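Local coordinates for protein terminal uridylyltransferase 1 (Trypanosoma brucei, PDB 5HZD) that adds uridines from UTP to the 3' ends of guide RNAs, ribosomal RNAs and some mRNAs during mitochondrial RNA editing, at residues A[38-43]-A[487-492]; A[406-411]-A[493-498]. All coordinates share one frame; numbering follows the deposited sequence.

Interaction 1 of 2, residues A[38-43]-A[487-492]. With SO4 (sulfate ion), chain E.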
loop_
_atom_site.group_PDB
_atom_site.type_symbol
_atom_site.label_atom_id
_atom_site.label_comp_id
_atom_site.label_asym_id
_atom_site.label_seq_id
_atom_site.Cartn_x
_atom_site.Cartn_y
_atom_site.Cartn_z
ATOM N N ALA A 38 2.022 32.906 -0.472
ATOM C CA ALA A 38 1.765 34.111 0.307
ATOM C C ALA A 38 0.284 34.485 0.297
ATOM O O ALA A 38 -0.264 34.892 1.319
ATOM C CB ALA A 38 2.604 35.255 -0.212
ATOM N N ARG A 39 -0.353 34.310 -0.855
ATOM C CA ARG A 39 -1.762 34.640 -1.063
ATOM C C ARG A 39 -2.726 33.764 -0.269
ATOM O O ARG A 39 -3.648 34.260 0.385
ATOM C CB ARG A 39 -2.108 34.549 -2.548
ATOM C CG ARG A 39 -3.549 34.945 -2.847
ATOM C CD ARG A 39 -3.821 34.971 -4.347
ATOM N NE ARG A 39 -3.615 33.655 -4.942
ATOM C CZ ARG A 39 -4.534 32.694 -4.963
ATOM N NH1 ARG A 39 -5.729 32.903 -4.433
ATOM N NH2 ARG A 39 -4.255 31.522 -5.508
ATOM N N LEU A 40 -2.532 32.452 -0.332
ATOM C CA LEU A 40 -3.421 31.571 0.417
ATOM C C LEU A 40 -3.145 31.661 1.911
ATOM O O LEU A 40 -4.062 31.507 2.722
ATOM C CB LEU A 40 -3.297 30.124 -0.069
ATOM C CG LEU A 40 -3.812 29.870 -1.485
ATOM C CD1 LEU A 40 -3.774 28.378 -1.805
ATOM C CD2 LEU A 40 -5.235 30.452 -1.669
ATOM N N ARG A 41 -1.882 31.873 2.284
ATOM C CA ARG A 41 -1.531 32.065 3.692
ATOM C C ARG A 41 -2.263 33.263 4.243
ATOM O O ARG A 41 -2.779 33.225 5.364
ATOM C CB ARG A 41 -0.015 32.233 3.883
ATOM C CG ARG A 41 0.447 32.701 5.266
ATOM C CD ARG A 41 1.970 32.493 5.392
ATOM N NE ARG A 41 2.590 33.108 6.567
ATOM C CZ ARG A 41 2.883 32.459 7.693
ATOM N NH1 ARG A 41 2.601 31.167 7.814
ATOM N NH2 ARG A 41 3.457 33.104 8.704
ATOM N N ARG A 42 -2.288 34.342 3.466
ATOM C CA ARG A 42 -2.982 35.546 3.910
ATOM C C ARG A 42 -4.478 35.319 4.078
ATOM O O ARG A 42 -5.067 35.764 5.072
ATOM C CB ARG A 42 -2.724 36.716 2.946
ATOM C CG ARG A 42 -1.426 37.484 3.212
ATOM C CD ARG A 42 -1.359 38.808 2.422
ATOM N NE ARG A 42 -1.143 38.594 0.993
ATOM C CZ ARG A 42 -2.117 38.511 0.089
ATOM N NH1 ARG A 42 -3.387 38.637 0.461
ATOM N NH2 ARG A 42 -1.821 38.303 -1.189
ATOM N N ILE A 43 -5.097 34.629 3.120
ATOM C CA ILE A 43 -6.526 34.306 3.235
ATOM C C ILE A 43 -6.806 33.478 4.483
ATOM O O ILE A 43 -7.709 33.801 5.268
ATOM C CB ILE A 43 -7.082 33.637 1.965
ATOM C CG1 ILE A 43 -7.000 34.625 0.797
ATOM C CG2 ILE A 43 -8.533 33.205 2.182
ATOM C CD1 ILE A 43 -7.242 34.023 -0.562
ATOM N N VAL A 487 4.292 22.576 -0.148
ATOM C CA VAL A 487 3.475 21.740 0.719
ATOM C C VAL A 487 2.560 22.598 1.594
ATOM O O VAL A 487 1.358 22.354 1.675
ATOM C CB VAL A 487 4.343 20.829 1.608
ATOM C CG1 VAL A 487 3.450 20.050 2.583
ATOM C CG2 VAL A 487 5.121 19.846 0.720
ATOM N N ARG A 488 3.131 23.602 2.256
ATOM C CA ARG A 488 2.318 24.493 3.079
ATOM C C ARG A 488 1.202 25.131 2.264
ATOM O O ARG A 488 0.098 25.316 2.778
ATOM C CB ARG A 488 3.164 25.586 3.734
ATOM C CG ARG A 488 4.190 25.068 4.773
ATOM C CD ARG A 488 3.563 24.297 5.950
ATOM N NE ARG A 488 2.692 25.146 6.768
ATOM C CZ ARG A 488 3.106 25.979 7.728
ATOM N NH1 ARG A 488 4.406 26.128 8.020
ATOM N NH2 ARG A 488 2.211 26.672 8.417
ATOM N N THR A 489 1.489 25.512 1.020
ATOM C CA THR A 489 0.460 26.086 0.134
ATOM C C THR A 489 -0.742 25.166 0.033
ATOM O O THR A 489 -1.898 25.615 0.187
ATOM C CB THR A 489 0.968 26.315 -1.309
ATOM O OG1 THR A 489 2.032 27.273 -1.295
ATOM C CG2 THR A 489 -0.128 26.871 -2.204
ATOM N N GLU A 490 -0.467 23.887 -0.223
ATOM C CA GLU A 490 -1.552 22.916 -0.378
ATOM C C GLU A 490 -2.322 22.672 0.921
ATOM O O GLU A 490 -3.544 22.422 0.878
ATOM C CB GLU A 490 -1.053 21.601 -0.993
ATOM C CG GLU A 490 -0.420 21.769 -2.399
ATOM C CD GLU A 490 -1.308 22.503 -3.408
ATOM O OE1 GLU A 490 -2.558 22.342 -3.389
ATOM O OE2 GLU A 490 -0.754 23.286 -4.242
ATOM N N LEU A 491 -1.654 22.762 2.068
ATOM C CA LEU A 491 -2.389 22.596 3.331
ATOM C C LEU A 491 -3.339 23.785 3.528
ATOM O O LEU A 491 -4.489 23.594 3.957
ATOM C CB LEU A 491 -1.396 22.466 4.482
ATOM C CG LEU A 491 -0.659 21.132 4.482
ATOM C CD1 LEU A 491 0.595 21.243 5.341
ATOM C CD2 LEU A 491 -1.552 19.997 5.004
ATOM N N TYR A 492 -2.901 25.004 3.194
ATOM C CA TYR A 492 -3.813 26.148 3.295
ATOM C C TYR A 492 -4.961 25.969 2.325
ATOM O O TYR A 492 -6.102 26.290 2.663
ATOM C CB TYR A 492 -3.130 27.490 2.955
ATOM C CG TYR A 492 -2.057 27.932 3.894
ATOM C CD1 TYR A 492 -2.315 28.085 5.249
ATOM C CD2 TYR A 492 -0.792 28.251 3.414
ATOM C CE1 TYR A 492 -1.318 28.513 6.122
ATOM C CE2 TYR A 492 0.216 28.674 4.271
ATOM C CZ TYR A 492 -0.058 28.810 5.615
ATOM O OH TYR A 492 0.935 29.220 6.481
HETATM S S SO4 E . -6.985 28.865 -5.483
HETATM O O1 SO4 E . -5.707 28.988 -6.186
HETATM O O2 SO4 E . -6.903 27.818 -4.455
HETATM O O3 SO4 E . -8.023 28.512 -6.455
HETATM O O4 SO4 E . -7.300 30.151 -4.860
HETATM O O HOH W 1 3.105 29.407 10.097
#

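Interaction 2 of 2, residues A[406-411]-A[493-498]. With SO4 (sulfate ion), chain E.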
loop_
_atom_site.group_PDB
_atom_site.type_symbol
_atom_site.label_atom_id
_atom_site.label_comp_id
_atom_site.label_asym_id
_atom_site.label_seq_id
_atom_site.Cartn_x
_atom_site.Cartn_y
_atom_site.Cartn_z
ATOM N N TYR A 406 -2.262 21.435 10.761
ATOM C CA TYR A 406 -0.976 21.546 10.084
ATOM C C TYR A 406 -0.720 22.913 9.499
ATOM O O TYR A 406 0.422 23.241 9.165
ATOM C CB TYR A 406 -0.796 20.418 9.068
ATOM C CG TYR A 406 -0.525 19.103 9.769
ATOM C CD1 TYR A 406 0.621 18.941 10.551
ATOM C CD2 TYR A 406 -1.426 18.032 9.667
ATOM C CE1 TYR A 406 0.883 17.743 11.211
ATOM C CE2 TYR A 406 -1.161 16.809 10.321
ATOM C CZ TYR A 406 -0.011 16.688 11.084
ATOM O OH TYR A 406 0.262 15.512 11.737
ATOM N N SER A 407 -1.766 23.722 9.371
ATOM C CA SER A 407 -1.554 25.075 8.886
ATOM C C SER A 407 -1.208 26.064 10.015
ATOM O O SER A 407 -0.451 27.008 9.791
ATOM C CB SER A 407 -2.800 25.568 8.101
ATOM O OG SER A 407 -3.048 24.827 6.900
ATOM N N PHE A 408 -1.720 25.839 11.229
ATOM C CA PHE A 408 -1.597 26.839 12.313
ATOM C C PHE A 408 -1.112 26.348 13.661
ATOM O O PHE A 408 -0.612 27.142 14.461
ATOM C CB PHE A 408 -2.928 27.590 12.522
ATOM C CG PHE A 408 -3.307 28.454 11.368
ATOM C CD1 PHE A 408 -2.573 29.587 11.073
ATOM C CD2 PHE A 408 -4.375 28.119 10.552
ATOM C CE1 PHE A 408 -2.902 30.381 9.978
ATOM C CE2 PHE A 408 -4.714 28.895 9.472
ATOM C CZ PHE A 408 -3.980 30.036 9.176
ATOM N N GLU A 409 -1.273 25.067 13.957
ATOM C CA GLU A 409 -0.973 24.578 15.298
ATOM C C GLU A 409 0.356 23.838 15.372
ATOM O O GLU A 409 1.199 24.118 16.245
ATOM C CB GLU A 409 -2.074 23.626 15.744
ATOM C CG GLU A 409 -3.464 24.192 15.732
ATOM C CD GLU A 409 -4.425 23.208 16.348
ATOM O OE1 GLU A 409 -5.329 22.727 15.642
ATOM O OE2 GLU A 409 -4.231 22.871 17.539
ATOM N N PHE A 410 0.559 22.896 14.453
ATOM C CA PHE A 410 1.795 22.106 14.488
ATOM C C PHE A 410 3.028 22.976 14.235
ATOM O O PHE A 410 3.047 23.791 13.305
ATOM C CB PHE A 410 1.735 20.945 13.471
ATOM C CG PHE A 410 2.954 20.086 13.526
ATOM C CD1 PHE A 410 3.170 19.263 14.621
ATOM C CD2 PHE A 410 3.909 20.151 12.525
ATOM C CE1 PHE A 410 4.335 18.496 14.727
ATOM C CE2 PHE A 410 5.087 19.393 12.619
ATOM C CZ PHE A 410 5.306 18.577 13.721
ATOM N N ASP A 411 4.068 22.772 15.047
ATOM C CA ASP A 411 5.279 23.588 14.932
ATOM C C ASP A 411 6.246 22.913 13.967
ATOM O O ASP A 411 7.130 22.154 14.382
ATOM C CB ASP A 411 5.925 23.786 16.291
ATOM C CG ASP A 411 7.037 24.822 16.263
ATOM O OD1 ASP A 411 7.567 25.130 15.162
ATOM O OD2 ASP A 411 7.357 25.345 17.350
ATOM N N ARG A 493 -4.678 25.486 1.104
ATOM C CA ARG A 493 -5.697 25.336 0.086
ATOM C C ARG A 493 -6.731 24.305 0.553
ATOM O O ARG A 493 -7.944 24.520 0.378
ATOM C CB ARG A 493 -5.071 24.924 -1.243
ATOM C CG ARG A 493 -6.011 25.104 -2.405
ATOM C CD ARG A 493 -5.556 24.502 -3.718
ATOM N NE ARG A 493 -4.133 24.642 -4.007
ATOM C CZ ARG A 493 -3.546 25.676 -4.611
ATOM N NH1 ARG A 493 -4.218 26.765 -5.008
ATOM N NH2 ARG A 493 -2.243 25.616 -4.807
ATOM N N GLY A 494 -6.272 23.226 1.177
ATOM C CA GLY A 494 -7.205 22.222 1.674
ATOM C C GLY A 494 -8.125 22.778 2.748
ATOM O O GLY A 494 -9.331 22.507 2.739
ATOM N N LEU A 495 -7.557 23.557 3.671
ATOM C CA LEU A 495 -8.306 24.172 4.763
ATOM C C LEU A 495 -9.416 25.038 4.190
ATOM O O LEU A 495 -10.582 24.917 4.575
ATOM C CB LEU A 495 -7.378 25.045 5.597
ATOM C CG LEU A 495 -7.999 25.773 6.775
ATOM C CD1 LEU A 495 -8.480 24.743 7.796
ATOM C CD2 LEU A 495 -6.987 26.708 7.417
ATOM N N LEU A 496 -9.051 25.909 3.258
ATOM C CA LEU A 496 -10.003 26.861 2.702
ATOM C C LEU A 496 -11.086 26.156 1.906
ATOM O O LEU A 496 -12.240 26.615 1.888
ATOM C CB LEU A 496 -9.291 27.921 1.852
ATOM C CG LEU A 496 -8.302 28.766 2.649
ATOM C CD1 LEU A 496 -7.425 29.650 1.735
ATOM C CD2 LEU A 496 -9.022 29.605 3.676
ATOM N N SER A 497 -10.738 25.063 1.238
ATOM C CA SER A 497 -11.692 24.383 0.352
ATOM C C SER A 497 -12.802 23.683 1.137
ATOM O O SER A 497 -13.918 23.519 0.635
ATOM C CB SER A 497 -10.977 23.336 -0.491
ATOM O OG SER A 497 -10.102 23.963 -1.420
ATOM N N LEU A 498 -12.500 23.254 2.353
ATOM C CA LEU A 498 -13.480 22.478 3.128
ATOM C C LEU A 498 -14.507 23.405 3.793
ATOM O O LEU A 498 -15.507 22.948 4.371
ATOM C CB LEU A 498 -12.782 21.586 4.172
ATOM C CG LEU A 498 -11.985 20.424 3.588
ATOM C CD1 LEU A 498 -11.047 19.814 4.652
ATOM C CD2 LEU A 498 -12.884 19.357 3.019
HETATM S S SO4 E . -6.985 28.865 -5.483
HETATM O O1 SO4 E . -5.707 28.988 -6.186
HETATM O O2 SO4 E . -6.903 27.818 -4.455
HETATM O O3 SO4 E . -8.023 28.512 -6.455
HETATM O O4 SO4 E . -7.300 30.151 -4.860
#

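Interaction 1 of 2, residues A[38-43]-A[487-492]
CA of Arg41 sits over the face of the Tyr492 ring. It lies 3.9 Å from the centroid of the Tyr492 ring and 12° off its normal, a CH-pi contact. The rest of the Arg41 side chain follows the ring outward. CB of Arg41 comes within 3.6 Å of CE2 of Tyr492, and CG and CD continue past the phenol oxygen. With CG anti to the backbone N (chi1 169°) and the chain straight to NE, the guanidinium ends beyond the ring. It meets OH of Tyr492 with an edge, NH1 to OH 2.9 Å. The two planes are steeply inclined, so the groups do not stack.

The apolar half is Leu40. Its CB packs on CB of Tyr492 at 4.0 Å, and its CD1 reaches CG2 of Thr489 at the same distance. OG1 of Thr489 turns back to the carbonyl of Leu485 in its own helix.

Charged groups lie at its margins. On one side, a water accepts from NH1 of Arg41 at 2.9 Å and weakly from NH2 of Arg488. On the other, Arg39 holds a sulfate through NH1 and NH2, with NH2 to O1 of the sulfate at 3.0 Å. Asp36 also pairs with Arg39, and Arg493 binds the same sulfate.

Helix 37-47, which follows the zinc finger, thus packs on helix 481-497 at 39°. Leu40 and Tyr492 supply a greasy centre. Arg39 and Arg493 form a site for an anion, filled here by a sulfate probably from the crystallisation liquor. The water probably eases the approach of the like charges of Arg41 and Arg488.

Interaction 2 of 2, residues A[406-411]-A[493-498]
One methyl of Leu495 meets the edge of the Phe408 ring. CD2 of Leu495 lies 3.8 Å from CE2 of Phe408, close to the plane of the ring, so this is edge packing and not a CH-pi contact. The two side chains cross at about a right angle. CG of Leu495 is anti to its backbone N (chi1 180°), and from there CD2 extends to the neighbouring helix. The same methyl touches CB of Ser407 more loosely, at 4.4 Å. No hydrogen bond crosses between 406-411 and 493-498, and the nearest CA atoms, those of Ser407 and Leu495, are 8.0 Å apart.

The next shell sets these groups in place. OG of Ser407 bonds to the carbonyl of Phe403, one turn back in its helix. The ring of Phe408 meets that of Tyr404 with planes at about 45°, and it also touches Ala44 of helix 37-47. Phe408 therefore sits where three helices come together. The 406-409 turn is of the wider pi type.

Another side of helix 481-497 is polar. Arg493 points away from 406-411 and presents a guanidinium edge to a sulfate ion. Its NH1 donates to O2 of the sulfate at 2.9 Å, with an N-H...O angle of 154°. Its NH2 makes a salt bridge with Glu490, which helps to fix the guanidinium.

This is small apolar helix-helix packing away from the annotated sites. It joins the end of helix 385-409, where 406-411 falls within the Cid1-family poly(A) polymerase range, to helix 481-497, the last helix of the modelled chain.

Both contacts use helix 481-497 and lie about 8 Å apart, centre to centre. Interaction 1 sets it against helix 37-47, near the zinc finger end. Interaction 2 sets the following turns against helix 385-409. Both are largely buried, but interaction 1 is larger, 246 Å² against 87 Å², and mixes a ring face, apolar groups and charged margins. Interaction 2 is purely apolar across its segments. The two also meet: NH2 of Arg488 bonds weakly to the carbonyl of Ser407, and Leu40 touches Arg493. One sulfate, probably from the crystallisation liquor, is shared by Arg39 of interaction 1 and Arg493 of interaction 2.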